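Local atomic coordinates of putative mannose-1-phosphate guanylyl transferase (Thermus thermophilus, PDB entry 2CU2), a protein that probably transfers a guanylyl group from GTP to mannose 1-phosphate, giving GDP-mannose. Residues G138-R143 against V246-F251; G149-G154 against V184-V189; R15-S20 against E314-P319; N258-E263 against V318-A323. All blocks are in the same frame, centred on the assembly; numbering follows the deposited sequence.

Contact 1 (G138-R143 against V246-F251)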
# COMPACT_ATOMS: atom_id res chain seq x y z
N GLY A 138 -27.09 10.98 24.42
CA GLY A 138 -27.66 10.09 23.43
C GLY A 138 -27.59 10.71 22.04
O GLY A 138 -27.52 11.92 21.89
N LEU A 139 -27.61 9.86 21.02
CA LEU A 139 -27.55 10.31 19.64
C LEU A 139 -28.48 9.46 18.79
O LEU A 139 -28.49 8.24 18.91
CB LEU A 139 -26.12 10.22 19.13
CG LEU A 139 -25.22 11.15 19.95
CD1 LEU A 139 -23.86 10.56 20.11
CD2 LEU A 139 -25.17 12.53 19.30
N ARG A 140 -29.27 10.12 17.95
CA ARG A 140 -30.20 9.43 17.06
C ARG A 140 -29.36 8.55 16.13
O ARG A 140 -28.47 9.03 15.44
CB ARG A 140 -31.00 10.44 16.23
CG ARG A 140 -32.02 11.26 17.01
CD ARG A 140 -33.15 10.39 17.54
NE ARG A 140 -34.14 11.18 18.27
CZ ARG A 140 -35.14 10.66 18.98
NH1 ARG A 140 -35.30 9.35 19.06
NH2 ARG A 140 -35.98 11.47 19.62
N PRO A 141 -29.64 7.24 16.11
CA PRO A 141 -28.89 6.30 15.26
C PRO A 141 -29.11 6.54 13.76
O PRO A 141 -30.23 6.85 13.34
CB PRO A 141 -29.44 4.93 15.68
CG PRO A 141 -30.01 5.18 17.05
CD PRO A 141 -30.64 6.53 16.92
N THR A 142 -28.06 6.40 12.97
CA THR A 142 -28.18 6.59 11.52
C THR A 142 -28.07 5.25 10.81
O THR A 142 -28.27 5.16 9.61
CB THR A 142 -27.10 7.55 10.97
OG1 THR A 142 -25.80 7.12 11.42
CG2 THR A 142 -27.35 8.96 11.44
N ARG A 143 -27.75 4.21 11.58
CA ARG A 143 -27.60 2.86 11.05
C ARG A 143 -27.68 1.85 12.20
O ARG A 143 -27.40 2.18 13.36
CB ARG A 143 -26.25 2.71 10.35
CG ARG A 143 -25.08 2.86 11.32
CD ARG A 143 -23.72 2.65 10.66
NE ARG A 143 -22.67 2.62 11.67
CZ ARG A 143 -22.25 3.68 12.35
NH1 ARG A 143 -22.78 4.87 12.14
NH2 ARG A 143 -21.31 3.53 13.28
N VAL A 246 -31.26 11.73 30.10
CA VAL A 246 -30.52 11.70 28.84
C VAL A 246 -30.75 12.97 28.02
O VAL A 246 -31.88 13.40 27.79
CB VAL A 246 -30.98 10.48 28.05
CG1 VAL A 246 -30.18 10.36 26.75
CG2 VAL A 246 -30.77 9.22 28.88
N VAL A 247 -29.64 13.53 27.55
CA VAL A 247 -29.63 14.65 26.62
C VAL A 247 -29.26 14.20 25.20
O VAL A 247 -28.29 13.50 24.97
CB VAL A 247 -28.61 15.68 27.12
CG1 VAL A 247 -28.55 16.86 26.16
CG2 VAL A 247 -29.01 16.17 28.49
N LEU A 248 -30.12 14.59 24.24
CA LEU A 248 -29.87 14.20 22.86
C LEU A 248 -28.97 15.21 22.14
O LEU A 248 -29.28 16.38 21.99
CB LEU A 248 -31.22 14.12 22.14
CG LEU A 248 -32.03 12.89 22.54
CD1 LEU A 248 -33.22 12.65 21.61
CD2 LEU A 248 -31.22 11.60 22.53
N GLY A 249 -27.78 14.72 21.74
CA GLY A 249 -26.89 15.55 20.94
C GLY A 249 -27.24 15.44 19.45
O GLY A 249 -27.53 14.38 18.93
N ARG A 250 -27.24 16.61 18.77
CA ARG A 250 -27.64 16.60 17.36
C ARG A 250 -26.47 16.91 16.43
O ARG A 250 -26.64 17.15 15.24
CB ARG A 250 -28.74 17.65 17.19
CG ARG A 250 -29.87 17.50 18.20
CD ARG A 250 -31.20 18.01 17.65
NE ARG A 250 -32.28 17.80 18.62
CZ ARG A 250 -32.80 16.57 18.70
NH1 ARG A 250 -32.34 15.60 17.93
NH2 ARG A 250 -33.79 16.32 19.57
N PHE A 251 -25.25 16.90 16.99
CA PHE A 251 -24.07 16.99 16.15
C PHE A 251 -23.66 15.63 15.58
O PHE A 251 -24.00 14.58 16.11
CB PHE A 251 -22.94 17.56 17.00
CG PHE A 251 -22.87 16.82 18.30
CD1 PHE A 251 -22.26 15.57 18.36
CD2 PHE A 251 -23.42 17.38 19.44
CE1 PHE A 251 -22.22 14.88 19.56
CE2 PHE A 251 -23.37 16.68 20.65
CZ PHE A 251 -22.77 15.43 20.71
O HOH W 1 -35.26 14.14 18.54
O HOH W 2 -29.07 13.06 17.38
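Leu139 and Leu248 both hold CG anti to their own carbonyl carbon (chi1 -62° and -73°), beside the backbone N. From there each branches, and one methyl, CD2, meets the backbone of the other segment. Leu139 CD2 comes within 3.0 Å of Gly249 O, a close approach. The same methyl meets the Phe251 ring at CE1, 3.8 Å away. Leu248 CD2 rests against the carbonyl group of Gly138. The other branch of Leu248 goes to Arg140. Its CD1 lies over one face of the guanidinium, 3.6 Å from Arg140 NH2, and the two side chains cross obliquely.

Between these side chains run two backbone hydrogen bonds. Gly138 N gives an almost straight one (176°) to Val247 O, at 2.8 Å. Gly138 O takes one from Gly249 N, also at 2.8 Å, and a CA-H contact from Leu248 besides. Beyond Leu139 the link is made by water. One water accepts from Arg140 N and donates to Gly249 O, 2.6 Å away. A second accepts from Arg140 NH2 and from Arg250 NH2, so it sits between two like charges. An alanine in place of Leu248 would probably take the methyl off that face of the Arg140 guanidinium and open a gap beside the Gly138 carbonyl.

Leu139 also bonds through its backbone to Trp185 on the next strand. Val247 and Phe251 pack on helix 115-128. The arrangement is a parallel pair, 134-139 with 244-249, in the mixed sheet backed by helices of a GT-A nucleotidyltransferase domain.

Contact 2 (G149-G154 against V184-V189)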
# COMPACT_ATOMS: atom_id res chain seq x y z
N GLY A 149 -23.59 0.75 22.22
CA GLY A 149 -24.55 0.48 23.26
C GLY A 149 -25.69 1.43 22.94
O GLY A 149 -25.47 2.47 22.31
N TYR A 150 -26.90 1.09 23.35
CA TYR A 150 -28.06 1.93 23.11
C TYR A 150 -28.72 2.29 24.44
O TYR A 150 -28.44 1.66 25.46
CB TYR A 150 -29.08 1.21 22.22
CG TYR A 150 -28.63 1.01 20.78
CD1 TYR A 150 -27.53 0.20 20.48
CD2 TYR A 150 -29.31 1.63 19.73
CE1 TYR A 150 -27.12 0.01 19.17
CE2 TYR A 150 -28.91 1.44 18.41
CZ TYR A 150 -27.81 0.64 18.14
OH TYR A 150 -27.38 0.48 16.85
N ILE A 151 -29.58 3.30 24.41
CA ILE A 151 -30.29 3.74 25.60
C ILE A 151 -31.79 3.87 25.33
O ILE A 151 -32.19 4.40 24.29
CB ILE A 151 -29.80 5.11 26.09
CG1 ILE A 151 -28.29 5.09 26.32
CG2 ILE A 151 -30.53 5.49 27.37
CD1 ILE A 151 -27.71 6.46 26.68
N ARG A 152 -32.61 3.38 26.25
CA ARG A 152 -34.07 3.46 26.12
C ARG A 152 -34.48 4.82 26.65
O ARG A 152 -34.08 5.20 27.74
CB ARG A 152 -34.79 2.41 26.97
CG ARG A 152 -34.42 0.97 26.72
CD ARG A 152 -35.47 0.06 27.36
NE ARG A 152 -35.09 -1.35 27.36
CZ ARG A 152 -34.25 -1.90 28.23
NH1 ARG A 152 -33.68 -1.15 29.17
NH2 ARG A 152 -33.96 -3.19 28.14
N LEU A 153 -35.31 5.54 25.90
CA LEU A 153 -35.75 6.84 26.34
C LEU A 153 -37.18 6.84 26.86
O LEU A 153 -38.07 6.23 26.27
CB LEU A 153 -35.65 7.86 25.21
CG LEU A 153 -34.28 8.15 24.60
CD1 LEU A 153 -34.46 9.26 23.56
CD2 LEU A 153 -33.29 8.57 25.68
N GLY A 154 -37.40 7.53 27.98
CA GLY A 154 -38.73 7.63 28.54
C GLY A 154 -39.28 8.95 28.03
O GLY A 154 -38.73 9.49 27.07
N VAL A 184 -31.72 5.23 21.35
CA VAL A 184 -30.64 6.06 20.84
C VAL A 184 -29.26 5.52 21.24
O VAL A 184 -29.12 4.70 22.13
CB VAL A 184 -30.82 7.48 21.39
CG1 VAL A 184 -32.16 8.06 20.92
CG2 VAL A 184 -30.79 7.47 22.91
N TRP A 185 -28.22 5.97 20.49
CA TRP A 185 -26.86 5.52 20.76
C TRP A 185 -26.33 6.13 22.06
O TRP A 185 -26.54 7.30 22.36
CB TRP A 185 -25.95 5.94 19.60
CG TRP A 185 -26.12 5.10 18.38
CD1 TRP A 185 -26.52 3.75 18.32
CD2 TRP A 185 -25.78 5.49 17.02
NE1 TRP A 185 -26.49 3.26 17.04
CE2 TRP A 185 -26.00 4.37 16.19
CE3 TRP A 185 -25.30 6.69 16.46
CZ2 TRP A 185 -25.78 4.48 14.82
CZ3 TRP A 185 -25.07 6.79 15.09
CH2 TRP A 185 -25.31 5.68 14.27
N ASN A 186 -25.64 5.28 22.86
CA ASN A 186 -24.93 5.78 24.03
C ASN A 186 -23.66 6.52 23.60
O ASN A 186 -22.77 5.96 22.99
CB ASN A 186 -24.55 4.57 24.89
CG ASN A 186 -23.93 5.00 26.19
OD1 ASN A 186 -23.18 5.97 26.28
ND2 ASN A 186 -24.22 4.20 27.24
N GLY A 187 -23.62 7.83 23.90
CA GLY A 187 -22.53 8.65 23.39
C GLY A 187 -21.25 8.55 24.23
O GLY A 187 -20.21 9.10 23.90
N GLY A 188 -21.35 7.85 25.38
CA GLY A 188 -20.09 7.67 26.10
C GLY A 188 -19.76 8.85 27.01
O GLY A 188 -18.70 8.92 27.63
N VAL A 189 -20.69 9.82 27.07
CA VAL A 189 -20.46 10.99 27.93
C VAL A 189 -21.43 11.02 29.11
O VAL A 189 -22.59 10.67 29.01
CB VAL A 189 -20.62 12.25 27.08
CG1 VAL A 189 -20.42 13.49 27.94
CG2 VAL A 189 -19.60 12.25 25.96
O HOH W 3 -22.09 3.34 22.37
O HOH W 4 -25.75 1.33 26.44
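Tyr150 and Trp185 form the tight end of this contact. Their side chains lie next to each other and point the same way. The edge of the indole faces the phenol ring in an offset edge-to-face stack, with ring planes at 70° and the five-membered ring of Trp185 centred 4.6 Å from the centre of the Tyr150 ring. Trp185 CD1 sits over the phenol face toward its rim, 3.3 Å from Tyr150 CE2. Trp185 NE1 donates to Tyr150 OH at 2.9 Å, with the oxygen in the indole plane. The hydroxyl is also hydrogen-bonded to Glu145 O, so two partners grip it.

The backbone is close-knit beside this pair. Ile151 and Val184 exchange two bonds: Ile151 N to Val184 O at 2.7 Å and Val184 N to Ile151 O at 3.1 Å. On the face that carries Ile151 and Val184, Leu153 meets Val184 at about a right angle, with Leu153 CD1 3.7 Å from Val184 CG1. The strands run antiparallel but strongly twisted, 121° apart.

The end at Gly149 and Asn186 is more open to solvent. Asn186 N gives Gly149 O a nearly straight hydrogen bond (176°), though from above the carbonyl plane. One water links Gly149 N to Asn186 O. Another donates to Tyr150 O and is held only weakly by Asn186 ND2. Asn186 OD1 turns back to Gly188 N at 2.8 Å, an Asx turn where the chain changes direction.

Both polar groups of the aromatic pair thus have partners, and bond and stack are likely to hold the rings in this relative turn.

Contact 3 (R15-S20 against E314-P319); sequences RLWPLS and EVLVVP. With SO4 (sulfate ion), chain B.
Trp17 and Pro18 meet Glu314 and Leu316 mainly through apolar contacts. Trp17 CZ3 lies 3.7 Å from Leu316 CB. Leu316 CD2 comes within 3.3 Å of Trp17 O. Pro18 CB touches Glu314 CB at 3.6 Å, while Pro18 CD rests on Leu316 CB. The Glu314 side chain crosses that of Trp17 at about a right angle, with the carboxylate plane 67° from the ring and OE2 3.5 Å from Trp17 CZ2.

Water completes the polar side. Trp17 NE1 donates to a water in the ring plane, 2.7 Å away, and that water also lies near Glu314 OE2. A second water sits between Glu314 OE1 and Ser20 O.

Trp17 CG is anti to its backbone N (chi1 179°), which puts it beside the carbonyl carbon, next to Pro18. A cis peptide then folds Pro18 back, so that Pro18 CB lies over the centre of the Trp17 ring, 3.6 Å above its plane. Val329, Val330 and Leu333 of helix 327-334 also pack on the indole. Trp17 O is hydrogen-bonded to Trp259 NE1.

At the start of the loop, Arg15 N and Arg15 NE both donate to sulfate O4, at 3.1 and 2.9 Å. Glu14 N and Arg327 NH2 hold the same ion, which probably came from the crystallisation liquor.

Strand 314-319 pairs in parallel with a strand of the second subunit, so its sheet runs on across the interface. In sequence, the loop after strand 3-8 resembles the glycine-rich signature loop of nucleotidyltransferases, which in relatives binds nucleotide phosphates. Here it packs on a beta-helix domain strand.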
# COMPACT_ATOMS: atom_id res chain seq x y z
N ARG A 15 -7.84 -2.07 15.29
CA ARG A 15 -8.60 -2.07 14.05
C ARG A 15 -8.13 -0.94 13.16
O ARG A 15 -8.47 -0.90 11.98
CB ARG A 15 -10.10 -1.95 14.33
CG ARG A 15 -10.73 -3.25 14.86
CD ARG A 15 -12.13 -3.01 15.41
NE ARG A 15 -12.09 -2.10 16.55
CZ ARG A 15 -13.16 -1.59 17.15
NH1 ARG A 15 -14.39 -1.89 16.73
NH2 ARG A 15 -13.01 -0.76 18.17
N LEU A 16 -7.34 -0.02 13.71
CA LEU A 16 -6.82 1.08 12.90
C LEU A 16 -5.35 0.89 12.49
O LEU A 16 -4.65 1.85 12.19
CB LEU A 16 -7.01 2.43 13.61
CG LEU A 16 -8.47 2.90 13.67
CD1 LEU A 16 -8.57 4.24 14.37
CD2 LEU A 16 -9.05 2.99 12.26
N TRP A 17 -4.90 -0.36 12.48
CA TRP A 17 -3.54 -0.67 12.04
C TRP A 17 -3.56 -0.34 10.54
O TRP A 17 -4.59 -0.53 9.88
CB TRP A 17 -3.27 -2.17 12.25
CG TRP A 17 -1.90 -2.61 11.81
CD1 TRP A 17 -0.77 -2.70 12.59
CD2 TRP A 17 -1.50 -2.98 10.49
NE1 TRP A 17 0.31 -3.09 11.82
CE2 TRP A 17 -0.11 -3.27 10.53
CE3 TRP A 17 -2.17 -3.08 9.26
CZ2 TRP A 17 0.61 -3.66 9.39
CZ3 TRP A 17 -1.46 -3.47 8.13
CH2 TRP A 17 -0.08 -3.75 8.21
N PRO A 18 -2.44 0.12 9.96
CA PRO A 18 -1.11 0.39 10.51
C PRO A 18 -0.92 1.76 11.17
O PRO A 18 0.18 2.07 11.63
CB PRO A 18 -0.22 0.26 9.29
CG PRO A 18 -1.06 0.97 8.27
CD PRO A 18 -2.45 0.39 8.51
N LEU A 19 -1.97 2.57 11.20
CA LEU A 19 -1.85 3.90 11.80
C LEU A 19 -1.58 3.82 13.29
O LEU A 19 -0.76 4.57 13.82
CB LEU A 19 -3.10 4.74 11.53
CG LEU A 19 -3.03 6.18 12.05
CD1 LEU A 19 -1.92 6.93 11.33
CD2 LEU A 19 -4.36 6.87 11.83
N SER A 20 -2.27 2.92 13.99
CA SER A 20 -2.04 2.77 15.41
C SER A 20 -0.73 2.03 15.71
O SER A 20 -0.22 1.23 14.93
CB SER A 20 -3.23 2.04 16.03
OG SER A 20 -3.45 0.80 15.34
N GLU A 314 4.32 0.24 6.28
CA GLU A 314 3.26 -0.74 6.46
C GLU A 314 2.05 -0.33 5.65
O GLU A 314 1.65 0.84 5.65
CB GLU A 314 2.90 -0.86 7.94
CG GLU A 314 4.06 -1.32 8.80
CD GLU A 314 3.63 -1.83 10.17
OE1 GLU A 314 3.02 -1.05 10.93
OE2 GLU A 314 3.90 -3.00 10.48
N VAL A 315 1.48 -1.29 4.93
CA VAL A 315 0.32 -1.03 4.10
C VAL A 315 -0.78 -2.05 4.34
O VAL A 315 -0.53 -3.25 4.47
CB VAL A 315 0.68 -1.05 2.60
CG1 VAL A 315 -0.57 -0.86 1.76
CG2 VAL A 315 1.67 0.07 2.29
N LEU A 316 -2.01 -1.55 4.38
CA LEU A 316 -3.18 -2.38 4.59
C LEU A 316 -4.10 -2.27 3.38
O LEU A 316 -4.29 -1.18 2.84
CB LEU A 316 -3.94 -1.92 5.84
CG LEU A 316 -5.38 -2.41 5.96
CD1 LEU A 316 -5.38 -3.91 6.15
CD2 LEU A 316 -6.07 -1.73 7.14
N VAL A 317 -4.67 -3.39 2.96
CA VAL A 317 -5.63 -3.39 1.86
C VAL A 317 -6.73 -4.36 2.27
O VAL A 317 -6.48 -5.56 2.41
CB VAL A 317 -4.99 -3.86 0.53
CG1 VAL A 317 -6.07 -3.92 -0.56
CG2 VAL A 317 -3.89 -2.90 0.12
N VAL A 318 -7.94 -3.84 2.47
CA VAL A 318 -9.08 -4.66 2.88
C VAL A 318 -10.40 -4.02 2.43
O VAL A 318 -10.52 -2.80 2.45
CB VAL A 318 -9.11 -4.81 4.44
CG1 VAL A 318 -9.17 -3.43 5.09
CG2 VAL A 318 -10.32 -5.64 4.88
N PRO A 319 -11.38 -4.83 2.00
CA PRO A 319 -12.67 -4.23 1.66
C PRO A 319 -13.28 -3.56 2.88
O PRO A 319 -13.25 -4.07 3.99
CB PRO A 319 -13.60 -5.33 1.17
CG PRO A 319 -12.77 -6.56 0.87
CD PRO A 319 -11.43 -6.26 1.71
S SO4 B . -9.67 -2.37 19.14
O1 SO4 B . -9.82 -3.83 18.90
O2 SO4 B . -8.43 -2.12 19.93
O3 SO4 B . -10.84 -1.87 19.90
O4 SO4 B . -9.58 -1.66 17.84
O HOH W 5 2.62 -3.22 13.28
O HOH W 6 1.76 -0.21 13.10

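Contact 4 (N258-E263 against V318-A323); sequences NWRALE and VPKDWA
Glu263 shares its carboxylate between two cations. OE1 takes Lys320 NZ on its syn lone pair at 2.8 Å. OE2 takes Arg260 NH2 at 2.8 Å, from above the carboxylate plane but in the guanidinium plane. This salt-bridge network ties the start of helix 261-266, in the nucleotidyltransferase part, to the 3-10 turn after strand 314-319 of the beta-helix part. Lys320 NZ has another partner in Gly288 O.

The lysine chain passes over one face of the Arg260 guanidinium, with Lys320 CE 3.3 Å from Arg260 NH2. The two positive ends, Arg260 NH2 and Lys320 NZ, are 4.0 Å apart. An alanine at Glu263 would probably leave these like charges without their shared counter-charge and let the guanidinium turn.

Packing follows. Arg260 CG presses on Lys320 O at 3.3 Å. Ala323 CB fits against the Asn258 amide, 3.7 Å from its CG. Asn258 CG sits between its backbone N and carbonyl carbon (chi1 64°), and OD1 accepts weak capping bonds from Arg260 N and Ala261 N. Beside it, one water accepts from Trp259 N at 2.9 Å and donates to Ala323 O at 2.7 Å.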
# COMPACT_ATOMS: atom_id res chain seq x y z
N ASN A 258 -13.32 1.71 13.41
CA ASN A 258 -12.52 1.09 12.35
C ASN A 258 -12.36 2.01 11.13
O ASN A 258 -12.92 3.10 11.07
CB ASN A 258 -13.22 -0.21 11.93
CG ASN A 258 -14.56 0.12 11.33
OD1 ASN A 258 -14.70 0.98 10.47
ND2 ASN A 258 -15.59 -0.60 11.82
N TRP A 259 -11.53 1.55 10.18
CA TRP A 259 -11.20 2.39 9.03
C TRP A 259 -12.44 2.87 8.28
O TRP A 259 -12.46 3.94 7.68
CB TRP A 259 -10.31 1.58 8.09
CG TRP A 259 -8.91 1.58 8.58
CD1 TRP A 259 -8.19 0.47 9.08
CD2 TRP A 259 -8.00 2.70 8.60
NE1 TRP A 259 -6.91 0.78 9.41
CE2 TRP A 259 -6.76 2.23 9.11
CE3 TRP A 259 -8.12 4.04 8.24
CZ2 TRP A 259 -5.69 3.09 9.23
CZ3 TRP A 259 -7.05 4.91 8.37
CH2 TRP A 259 -5.82 4.43 8.87
N ARG A 260 -13.49 2.03 8.29
CA ARG A 260 -14.71 2.41 7.58
C ARG A 260 -15.34 3.68 8.17
O ARG A 260 -16.11 4.39 7.53
CB ARG A 260 -15.70 1.25 7.65
CG ARG A 260 -16.49 1.08 6.36
CD ARG A 260 -17.99 1.35 6.56
NE ARG A 260 -18.56 2.01 5.38
CZ ARG A 260 -19.37 1.27 4.60
NH1 ARG A 260 -19.63 0.02 4.91
NH2 ARG A 260 -19.90 1.82 3.50
N ALA A 261 -15.02 3.92 9.45
CA ALA A 261 -15.59 5.09 10.13
C ALA A 261 -15.20 6.39 9.42
O ALA A 261 -15.88 7.41 9.51
CB ALA A 261 -15.07 5.11 11.56
N LEU A 262 -14.04 6.35 8.75
CA LEU A 262 -13.59 7.53 8.03
C LEU A 262 -14.62 7.97 6.98
O LEU A 262 -14.85 9.15 6.76
CB LEU A 262 -12.26 7.20 7.36
CG LEU A 262 -11.05 7.55 8.23
CD1 LEU A 262 -10.95 6.67 9.48
CD2 LEU A 262 -9.72 7.41 7.50
N GLU A 263 -15.20 6.97 6.32
CA GLU A 263 -16.19 7.27 5.30
C GLU A 263 -17.43 7.87 5.95
O GLU A 263 -17.96 8.88 5.48
CB GLU A 263 -16.54 5.99 4.54
CG GLU A 263 -17.67 6.17 3.54
CD GLU A 263 -17.90 4.91 2.72
OE1 GLU A 263 -16.97 4.49 1.99
OE2 GLU A 263 -19.00 4.34 2.81
N VAL A 318 -7.94 -3.84 2.47
CA VAL A 318 -9.08 -4.66 2.88
C VAL A 318 -10.40 -4.02 2.43
O VAL A 318 -10.52 -2.80 2.45
CB VAL A 318 -9.11 -4.81 4.44
CG1 VAL A 318 -9.17 -3.43 5.09
CG2 VAL A 318 -10.32 -5.64 4.88
N PRO A 319 -11.38 -4.83 2.00
CA PRO A 319 -12.67 -4.23 1.66
C PRO A 319 -13.28 -3.56 2.88
O PRO A 319 -13.25 -4.07 3.99
CB PRO A 319 -13.60 -5.33 1.17
CG PRO A 319 -12.77 -6.56 0.87
CD PRO A 319 -11.43 -6.26 1.71
N LYS A 320 -13.84 -2.36 2.65
CA LYS A 320 -14.25 -1.58 3.79
C LYS A 320 -15.31 -2.28 4.64
O LYS A 320 -15.47 -2.00 5.82
CB LYS A 320 -14.72 -0.20 3.33
CG LYS A 320 -15.95 -0.23 2.43
CD LYS A 320 -16.23 1.14 1.83
CE LYS A 320 -17.60 1.23 1.17
NZ LYS A 320 -17.62 2.38 0.26
N ASP A 321 -16.07 -3.21 4.02
CA ASP A 321 -17.07 -3.92 4.81
C ASP A 321 -16.45 -4.90 5.82
O ASP A 321 -17.08 -5.33 6.77
CB ASP A 321 -18.08 -4.62 3.89
CG ASP A 321 -17.39 -5.61 2.96
OD1 ASP A 321 -16.27 -6.01 3.27
OD2 ASP A 321 -18.01 -6.03 1.98
N TRP A 322 -15.17 -5.26 5.57
CA TRP A 322 -14.50 -6.18 6.49
C TRP A 322 -13.52 -5.44 7.41
O TRP A 322 -12.60 -6.03 7.97
CB TRP A 322 -13.75 -7.22 5.65
CG TRP A 322 -13.77 -8.54 6.33
CD1 TRP A 322 -14.75 -9.02 7.21
CD2 TRP A 322 -12.80 -9.60 6.16
NE1 TRP A 322 -14.50 -10.30 7.62
CE2 TRP A 322 -13.23 -10.69 6.95
CE3 TRP A 322 -11.62 -9.72 5.42
CZ2 TRP A 322 -12.48 -11.86 6.99
CZ3 TRP A 322 -10.87 -10.89 5.46
CH2 TRP A 322 -11.31 -11.96 6.25
N ALA A 323 -13.72 -4.14 7.58
CA ALA A 323 -12.85 -3.30 8.40
C ALA A 323 -12.57 -3.84 9.81
O ALA A 323 -11.46 -3.68 10.33
CB ALA A 323 -13.42 -1.88 8.49
O HOH W 7 -10.49 -1.18 10.25

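How the contacts relate
From the N terminus, residues 15-20 come first, and contact 3 closes their loop only at 314-319, near the end of the chain. Contacts 1 and 2 lie inside that long loop. Contact 1 joins 138-143 to 246-251, and contact 2 is nested within it. They touch, and together bind neighbouring strands of the large sheet. Contact 4 opens after contact 1 has closed and ends partly on strand 314-319, which contact 3 also uses, so the two share Val318 and Pro319. Contacts 3 and 4 have centres about 10 Å apart and join the nucleotidyltransferase part to the beta-helix part, beside the second subunit.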